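PDB 3TR6: O-methyltransferase, which probably transfers methyl groups from S-adenosylmethionine to hydroxyl oxygens of its substrates, and binds S-adenosylhomocysteine and a nickel ion in the crystal. Local coordinates for residues T48-V60 against I210-R222. Sequence-based numbering, arbitrary orientation.
Sequences TAPEQAQLLALLV and ILIPIGDGLTLAR. With SAH (S-adenosyl-L-homocysteine), chain C.
Gln52 lays its aliphatic stem over Ile214 and Leu218, its CG 3.9 Å from Ile214 CG2, where helix 50-63 covers the C-terminal beta hairpin of this Rossmann-like methyltransferase. Hairpin strands 207-212 and 218-223 form the antiparallel edge of the seven-stranded sheet, order 3-2-1-4-5-7-6; the axis of segment 50-60 runs 16° from that of strand 218-222, 11.2 Å away at closest approach. With CG anti to the backbone N (chi1 -169°) and the chain extended beyond it, the Gln52 amide reaches the type II' turn from Ile214 to Gly217. There Gln52 NE2 donates to Ile214 O at 3.1 Å, nearly straight at 160°; Gly217 N reaches the same oxygen from the opposite face of the carbonyl plane. NE2 also hydrogen-bonds Asp173 OD1, of a nickel ligand, and OE1 hydrogen-bonds Tyr145 OH, tying the turn to the metal site. Farther along, leucines meet tip to tip: Leu55 CD2 lies 3.5 Å from Leu218 CD2, and Leu59 CD1 is 4.1 Å from Leu220 CD2. Glu51 and Ile214 lie alongside, pointing opposite ways, Glu51 CG 3.6 Å from Ile214 CG1, while Glu51 OE2 is hydrogen-bonded to Thr8 OG1 of the second subunit. Just before the helix, Thr48 OG1 donates to the S-adenosylhomocysteine carboxylate oxygen OXT at 2.7 Å.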
ATOM      1  N   THR A  48     -12.577  -5.569 -10.476  1.00 39.00           N
ATOM      2  CA  THR A  48     -11.399  -5.052  -9.796  1.00 35.77           C
ATOM      3  C   THR A  48     -10.157  -5.224 -10.661  1.00 32.30           C
ATOM      4  O   THR A  48      -9.944  -6.283 -11.256  1.00 32.73           O
ATOM      5  CB  THR A  48     -11.190  -5.748  -8.433  1.00 34.41           C
ATOM      6  OG1 THR A  48     -12.324  -5.502  -7.596  1.00 29.76           O
ATOM      7  CG2 THR A  48      -9.938  -5.224  -7.744  1.00 30.19           C
ATOM      8  N   ALA A  49      -9.345  -4.172 -10.732  1.00 33.07           N
ATOM      9  CA  ALA A  49      -8.091  -4.218 -11.475  1.00 28.25           C
ATOM     10  C   ALA A  49      -7.165  -5.281 -10.890  1.00 32.24           C
ATOM     11  O   ALA A  49      -6.998  -5.365  -9.671  1.00 31.22           O
ATOM     12  CB  ALA A  49      -7.417  -2.853 -11.461  1.00 26.08           C
ATOM     13  N   PRO A  50      -6.565  -6.105 -11.759  1.00 32.00           N
ATOM     14  CA  PRO A  50      -5.680  -7.179 -11.298  1.00 28.68           C
ATOM     15  C   PRO A  50      -4.619  -6.662 -10.330  1.00 33.30           C
ATOM     16  O   PRO A  50      -4.340  -7.307  -9.319  1.00 33.92           O
ATOM     17  CB  PRO A  50      -5.036  -7.672 -12.593  1.00 24.89           C
ATOM     18  CG  PRO A  50      -6.048  -7.379 -13.637  1.00 33.14           C
ATOM     19  CD  PRO A  50      -6.710  -6.094 -13.224  1.00 28.04           C
ATOM     20  N   GLU A  51      -4.049  -5.501 -10.631  1.00 31.07           N
ATOM     21  CA  GLU A  51      -2.985  -4.943  -9.805  1.00 31.39           C
ATOM     22  C   GLU A  51      -3.502  -4.432  -8.463  1.00 31.72           C
ATOM     23  O   GLU A  51      -2.803  -4.521  -7.455  1.00 34.83           O
ATOM     24  CB  GLU A  51      -2.228  -3.836 -10.546  1.00 30.57           C
ATOM     25  CG  GLU A  51      -3.060  -2.613 -10.888  1.00 33.11           C
ATOM     26  CD  GLU A  51      -3.719  -2.712 -12.248  1.00 32.79           C
ATOM     27  OE1 GLU A  51      -4.083  -3.830 -12.658  1.00 31.78           O
ATOM     28  OE2 GLU A  51      -3.865  -1.669 -12.917  1.00 34.71           O
ATOM     29  N   GLN A  52      -4.720  -3.898  -8.448  1.00 29.20           N
ATOM     30  CA  GLN A  52      -5.307  -3.426  -7.198  1.00 32.76           C
ATOM     31  C   GLN A  52      -5.651  -4.608  -6.294  1.00 35.09           C
ATOM     32  O   GLN A  52      -5.412  -4.572  -5.088  1.00 30.58           O
ATOM     33  CB  GLN A  52      -6.554  -2.576  -7.447  1.00 25.96           C
ATOM     34  CG  GLN A  52      -7.036  -1.855  -6.197  1.00 28.75           C
ATOM     35  CD  GLN A  52      -8.384  -1.186  -6.376  1.00 36.35           C
ATOM     36  OE1 GLN A  52      -9.429  -1.827  -6.260  1.00 38.94           O
ATOM     37  NE2 GLN A  52      -8.368   0.114  -6.653  1.00 36.89           N
ATOM     38  N   ALA A  53      -6.214  -5.653  -6.892  1.00 37.15           N
ATOM     39  CA  ALA A  53      -6.553  -6.865  -6.160  1.00 27.57           C
ATOM     40  C   ALA A  53      -5.305  -7.486  -5.549  1.00 30.18           C
ATOM     41  O   ALA A  53      -5.337  -8.000  -4.432  1.00 30.01           O
ATOM     42  CB  ALA A  53      -7.238  -7.858  -7.077  1.00 29.19           C
ATOM     43  N   GLN A  54      -4.204  -7.440  -6.290  1.00 32.79           N
ATOM     44  CA  GLN A  54      -2.949  -8.007  -5.820  1.00 32.96           C
ATOM     45  C   GLN A  54      -2.461  -7.295  -4.564  1.00 31.43           C
ATOM     46  O   GLN A  54      -1.897  -7.922  -3.666  1.00 27.23           O
ATOM     47  CB  GLN A  54      -1.887  -7.942  -6.915  1.00 32.00           C
ATOM     48  CG  GLN A  54      -0.528  -8.445  -6.481  1.00 33.40           C
ATOM     49  CD  GLN A  54       0.404  -8.663  -7.651  1.00 40.52           C
ATOM     50  OE1 GLN A  54      -0.020  -9.098  -8.721  1.00 42.16           O
ATOM     51  NE2 GLN A  54       1.683  -8.356  -7.455  1.00 39.14           N
ATOM     52  N   LEU A  55      -2.684  -5.984  -4.510  1.00 28.56           N
ATOM     53  CA  LEU A  55      -2.349  -5.190  -3.338  1.00 24.60           C
ATOM     54  C   LEU A  55      -3.211  -5.602  -2.153  1.00 29.73           C
ATOM     55  O   LEU A  55      -2.732  -5.664  -1.022  1.00 26.56           O
ATOM     56  CB  LEU A  55      -2.542  -3.700  -3.634  1.00 28.65           C
ATOM     57  CG  LEU A  55      -2.615  -2.737  -2.441  1.00 29.82           C
ATOM     58  CD1 LEU A  55      -1.326  -2.762  -1.623  1.00 28.76           C
ATOM     59  CD2 LEU A  55      -2.923  -1.325  -2.917  1.00 24.64           C
ATOM     60  N   LEU A  56      -4.485  -5.878  -2.420  1.00 29.29           N
ATOM     61  CA  LEU A  56      -5.402  -6.356  -1.393  1.00 27.65           C
ATOM     62  C   LEU A  56      -4.918  -7.678  -0.813  1.00 28.10           C
ATOM     63  O   LEU A  56      -4.937  -7.882   0.399  1.00 26.84           O
ATOM     64  CB  LEU A  56      -6.809  -6.532  -1.963  1.00 27.58           C
ATOM     65  CG  LEU A  56      -7.600  -5.285  -2.347  1.00 27.18           C
ATOM     66  CD1 LEU A  56      -8.954  -5.689  -2.903  1.00 27.04           C
ATOM     67  CD2 LEU A  56      -7.763  -4.356  -1.154  1.00 27.81           C
ATOM     68  N   ALA A  57      -4.492  -8.577  -1.694  1.00 29.06           N
ATOM     69  CA  ALA A  57      -3.978  -9.874  -1.274  1.00 30.87           C
ATOM     70  C   ALA A  57      -2.763  -9.700  -0.370  1.00 30.46           C
ATOM     71  O   ALA A  57      -2.611 -10.414   0.623  1.00 34.79           O
ATOM     72  CB  ALA A  57      -3.627 -10.728  -2.486  1.00 27.20           C
ATOM     73  N   LEU A  58      -1.902  -8.747  -0.712  1.00 28.59           N
ATOM     74  CA  LEU A  58      -0.712  -8.483   0.087  1.00 29.95           C
ATOM     75  C   LEU A  58      -1.085  -7.960   1.472  1.00 29.20           C
ATOM     76  O   LEU A  58      -0.430  -8.286   2.459  1.00 30.54           O
ATOM     77  CB  LEU A  58       0.221  -7.498  -0.625  1.00 26.48           C
ATOM     78  CG  LEU A  58       1.615  -7.315  -0.005  1.00 31.34           C
ATOM     79  CD1 LEU A  58       2.456  -8.580  -0.141  1.00 28.33           C
ATOM     80  CD2 LEU A  58       2.337  -6.136  -0.630  1.00 27.97           C
ATOM     81  N   LEU A  59      -2.145  -7.159   1.541  1.00 25.22           N
ATOM     82  CA  LEU A  59      -2.608  -6.611   2.812  1.00 26.93           C
ATOM     83  C   LEU A  59      -3.163  -7.689   3.737  1.00 28.80           C
ATOM     84  O   LEU A  59      -2.935  -7.656   4.946  1.00 31.00           O
ATOM     85  CB  LEU A  59      -3.661  -5.529   2.575  1.00 28.38           C
ATOM     86  CG  LEU A  59      -3.153  -4.253   1.908  1.00 24.74           C
ATOM     87  CD1 LEU A  59      -4.300  -3.285   1.671  1.00 25.90           C
ATOM     88  CD2 LEU A  59      -2.071  -3.614   2.751  1.00 16.90           C
ATOM     89  N   VAL A  60      -3.900  -8.635   3.167  1.00 27.01           N
ATOM     90  CA  VAL A  60      -4.402  -9.772   3.930  1.00 27.79           C
ATOM     91  C   VAL A  60      -3.242 -10.530   4.577  1.00 36.12           C
ATOM     92  O   VAL A  60      -3.316 -10.931   5.738  1.00 39.21           O
ATOM     93  CB  VAL A  60      -5.219 -10.740   3.041  1.00 29.29           C
ATOM     94  CG1 VAL A  60      -5.451 -12.067   3.759  1.00 28.85           C
ATOM     95  CG2 VAL A  60      -6.542 -10.108   2.634  1.00 23.33           C
ATOM     96  N   ILE A 210      -4.576   6.738   3.678  1.00 31.96           N
ATOM     97  CA  ILE A 210      -3.702   6.979   2.546  1.00 28.82           C
ATOM     98  C   ILE A 210      -4.527   6.704   1.298  1.00 29.65           C
ATOM     99  O   ILE A 210      -5.429   5.865   1.322  1.00 32.42           O
ATOM    100  CB  ILE A 210      -2.473   6.054   2.587  1.00 27.23           C
ATOM    101  CG1 ILE A 210      -1.378   6.550   1.639  1.00 33.65           C
ATOM    102  CG2 ILE A 210      -2.865   4.629   2.249  1.00 27.91           C
ATOM    103  CD1 ILE A 210      -0.677   7.798   2.113  1.00 34.57           C
ATOM    104  N   LEU A 211      -4.242   7.419   0.215  1.00 25.40           N
ATOM    105  CA  LEU A 211      -4.931   7.175  -1.047  1.00 26.03           C
ATOM    106  C   LEU A 211      -3.943   6.689  -2.104  1.00 30.59           C
ATOM    107  O   LEU A 211      -3.115   7.456  -2.599  1.00 30.26           O
ATOM    108  CB  LEU A 211      -5.655   8.435  -1.520  1.00 24.80           C
ATOM    109  CG  LEU A 211      -6.779   8.256  -2.545  1.00 26.15           C
ATOM    110  CD1 LEU A 211      -7.593   9.536  -2.659  1.00 27.50           C
ATOM    111  CD2 LEU A 211      -6.241   7.833  -3.907  1.00 24.47           C
ATOM    112  N   ILE A 212      -4.036   5.407  -2.441  1.00 25.52           N
ATOM    113  CA  ILE A 212      -3.118   4.791  -3.388  1.00 25.19           C
ATOM    114  C   ILE A 212      -3.638   4.926  -4.812  1.00 29.02           C
ATOM    115  O   ILE A 212      -4.767   4.530  -5.104  1.00 28.21           O
ATOM    116  CB  ILE A 212      -2.913   3.287  -3.089  1.00 28.75           C
ATOM    117  CG1 ILE A 212      -2.703   3.044  -1.592  1.00 28.98           C
ATOM    118  CG2 ILE A 212      -1.745   2.739  -3.890  1.00 24.31           C
ATOM    119  CD1 ILE A 212      -1.347   3.464  -1.089  1.00 25.85           C
ATOM    120  N   PRO A 213      -2.813   5.486  -5.708  1.00 30.24           N
ATOM    121  CA  PRO A 213      -3.176   5.617  -7.121  1.00 26.91           C
ATOM    122  C   PRO A 213      -2.988   4.300  -7.879  1.00 28.35           C
ATOM    123  O   PRO A 213      -2.273   4.246  -8.876  1.00 28.85           O
ATOM    124  CB  PRO A 213      -2.193   6.672  -7.630  1.00 26.68           C
ATOM    125  CG  PRO A 213      -0.986   6.472  -6.785  1.00 24.84           C
ATOM    126  CD  PRO A 213      -1.498   6.085  -5.421  1.00 26.86           C
ATOM    127  N   ILE A 214      -3.621   3.241  -7.391  1.00 30.42           N
ATOM    128  CA  ILE A 214      -3.645   1.974  -8.101  1.00 30.01           C
ATOM    129  C   ILE A 214      -5.105   1.600  -8.347  1.00 33.05           C
ATOM    130  O   ILE A 214      -5.972   1.918  -7.531  1.00 29.43           O
ATOM    131  CB  ILE A 214      -2.906   0.867  -7.318  1.00 30.47           C
ATOM    132  CG1 ILE A 214      -2.397  -0.213  -8.275  1.00 29.21           C
ATOM    133  CG2 ILE A 214      -3.797   0.276  -6.236  1.00 29.79           C
ATOM    134  CD1 ILE A 214      -1.481  -1.212  -7.620  1.00 35.42           C
ATOM    135  N   GLY A 215      -5.380   0.949  -9.474  1.00 30.23           N
ATOM    136  CA  GLY A 215      -6.754   0.759  -9.907  1.00 26.86           C
ATOM    137  C   GLY A 215      -7.392   2.122 -10.095  1.00 27.77           C
ATOM    138  O   GLY A 215      -6.732   3.059 -10.541  1.00 29.17           O
ATOM    139  N   ASP A 216      -8.666   2.253  -9.745  1.00 30.83           N
ATOM    140  CA  ASP A 216      -9.333   3.551  -9.827  1.00 34.39           C
ATOM    141  C   ASP A 216      -9.145   4.360  -8.539  1.00 33.67           C
ATOM    142  O   ASP A 216      -9.988   5.182  -8.169  1.00 29.70           O
ATOM    143  CB  ASP A 216     -10.821   3.383 -10.138  1.00 35.70           C
ATOM    144  CG  ASP A 216     -11.489   4.695 -10.507  1.00 40.26           C
ATOM    145  OD1 ASP A 216     -10.863   5.500 -11.228  1.00 34.06           O
ATOM    146  OD2 ASP A 216     -12.637   4.924 -10.070  1.00 37.66           O
ATOM    147  N   GLY A 217      -8.025   4.131  -7.864  1.00 29.59           N
ATOM    148  CA  GLY A 217      -7.765   4.786  -6.599  1.00 30.31           C
ATOM    149  C   GLY A 217      -8.239   3.912  -5.457  1.00 36.62           C
ATOM    150  O   GLY A 217      -9.378   3.441  -5.447  1.00 31.70           O
ATOM    151  N   LEU A 218      -7.354   3.685  -4.496  1.00 28.35           N
ATOM    152  CA  LEU A 218      -7.681   2.850  -3.358  1.00 23.12           C
ATOM    153  C   LEU A 218      -7.361   3.568  -2.051  1.00 29.84           C
ATOM    154  O   LEU A 218      -6.194   3.740  -1.696  1.00 33.32           O
ATOM    155  CB  LEU A 218      -6.929   1.521  -3.440  1.00 28.07           C
ATOM    156  CG  LEU A 218      -7.312   0.518  -2.347  1.00 33.91           C
ATOM    157  CD1 LEU A 218      -8.742   0.018  -2.541  1.00 21.86           C
ATOM    158  CD2 LEU A 218      -6.329  -0.633  -2.329  1.00 30.40           C
ATOM    159  N   THR A 219      -8.400   4.002  -1.345  1.00 25.50           N
ATOM    160  CA  THR A 219      -8.214   4.616  -0.037  1.00 28.89           C
ATOM    161  C   THR A 219      -8.112   3.543   1.034  1.00 30.54           C
ATOM    162  O   THR A 219      -8.934   2.628   1.087  1.00 29.00           O
ATOM    163  CB  THR A 219      -9.361   5.579   0.318  1.00 25.50           C
ATOM    164  OG1 THR A 219      -9.348   6.680  -0.591  1.00 30.37           O
ATOM    165  CG2 THR A 219      -9.202   6.114   1.735  1.00 23.51           C
ATOM    166  N   LEU A 220      -7.089   3.647   1.872  1.00 29.28           N
ATOM    167  CA  LEU A 220      -6.948   2.752   3.010  1.00 28.23           C
ATOM    168  C   LEU A 220      -7.132   3.547   4.294  1.00 28.93           C
ATOM    169  O   LEU A 220      -6.513   4.589   4.476  1.00 30.39           O
ATOM    170  CB  LEU A 220      -5.581   2.077   3.003  1.00 24.64           C
ATOM    171  CG  LEU A 220      -5.210   1.375   1.701  1.00 29.02           C
ATOM    172  CD1 LEU A 220      -3.803   0.796   1.779  1.00 22.85           C
ATOM    173  CD2 LEU A 220      -6.224   0.293   1.360  1.00 26.68           C
ATOM    174  N   ALA A 221      -7.998   3.054   5.173  1.00 30.52           N
ATOM    175  CA  ALA A 221      -8.255   3.710   6.449  1.00 28.93           C
ATOM    176  C   ALA A 221      -8.125   2.714   7.599  1.00 31.22           C
ATOM    177  O   ALA A 221      -8.943   1.806   7.744  1.00 30.51           O
ATOM    178  CB  ALA A 221      -9.630   4.353   6.447  1.00 20.71           C
ATOM    179  N   ARG A 222      -7.082   2.888   8.405  1.00 27.36           N
ATOM    180  CA  ARG A 222      -6.864   2.046   9.574  1.00 31.31           C
ATOM    181  C   ARG A 222      -7.571   2.619  10.802  1.00 30.24           C
ATOM    182  O   ARG A 222      -7.352   3.771  11.173  1.00 30.46           O
ATOM    183  CB  ARG A 222      -5.367   1.904   9.848  1.00 30.25           C
ATOM    184  CG  ARG A 222      -5.034   1.037  11.044  1.00 30.71           C
ATOM    185  CD  ARG A 222      -3.551   1.091  11.369  1.00 30.63           C
ATOM    186  NE  ARG A 222      -3.240   0.276  12.537  1.00 34.28           N
ATOM    187  CZ  ARG A 222      -3.299   0.715  13.788  1.00 37.14           C
ATOM    188  NH1 ARG A 222      -3.650   1.970  14.036  1.00 34.94           N
ATOM    189  NH2 ARG A 222      -3.005  -0.101  14.791  1.00 38.61           N
TER
HETATM  190  N   SAH C 224     -15.130  -6.273  -6.212  1.00 35.42           N
HETATM  191  CA  SAH C 224     -15.859  -6.672  -7.384  1.00 37.43           C
HETATM  192  CB  SAH C 224     -16.538  -5.485  -8.048  1.00 29.64           C
HETATM  193  CG  SAH C 224     -18.046  -5.435  -7.963  1.00 40.52           C
HETATM  194  SD  SAH C 224     -18.880  -4.176  -8.918  1.00 37.09           S
HETATM  195  C   SAH C 224     -14.935  -7.319  -8.357  1.00 39.23           C
HETATM  196  O   SAH C 224     -15.283  -7.416  -9.566  1.00 39.81           O
HETATM  197  OXT SAH C 224     -13.820  -7.766  -7.987  1.00 34.01           O
HETATM  198  C5' SAH C 224     -20.373  -3.669  -8.079  1.00 37.87           C
HETATM  199  C4' SAH C 224     -21.200  -4.707  -7.538  1.00 44.23           C
HETATM  200  O4' SAH C 224     -22.033  -4.157  -6.458  1.00 41.33           O
HETATM  201  C3' SAH C 224     -22.136  -5.213  -8.563  1.00 45.83           C
HETATM  202  O3' SAH C 224     -21.954  -6.561  -8.711  1.00 43.38           O
HETATM  203  C2' SAH C 224     -23.480  -4.933  -8.036  1.00 49.06           C
HETATM  204  O2' SAH C 224     -24.333  -5.975  -8.304  1.00 43.11           O
HETATM  205  C1' SAH C 224     -23.257  -4.813  -6.573  1.00 46.32           C
HETATM  206  N9  SAH C 224     -24.283  -4.098  -5.821  1.00 48.01           N
HETATM  207  C8  SAH C 224     -24.982  -3.026  -6.225  1.00 46.66           C
HETATM  208  N7  SAH C 224     -25.814  -2.679  -5.230  1.00 42.07           N
HETATM  209  C5  SAH C 224     -25.644  -3.526  -4.196  1.00 46.53           C
HETATM  210  C6  SAH C 224     -26.225  -3.645  -2.929  1.00 39.75           C
HETATM  211  N6  SAH C 224     -27.240  -2.736  -2.501  1.00 34.75           N
HETATM  212  N1  SAH C 224     -25.812  -4.634  -2.118  1.00 44.20           N
HETATM  213  C2  SAH C 224     -24.863  -5.497  -2.506  1.00 48.99           C
HETATM  214  N3  SAH C 224     -24.289  -5.411  -3.712  1.00 42.87           N
HETATM  215  C4  SAH C 224     -24.659  -4.439  -4.572  1.00 49.27           C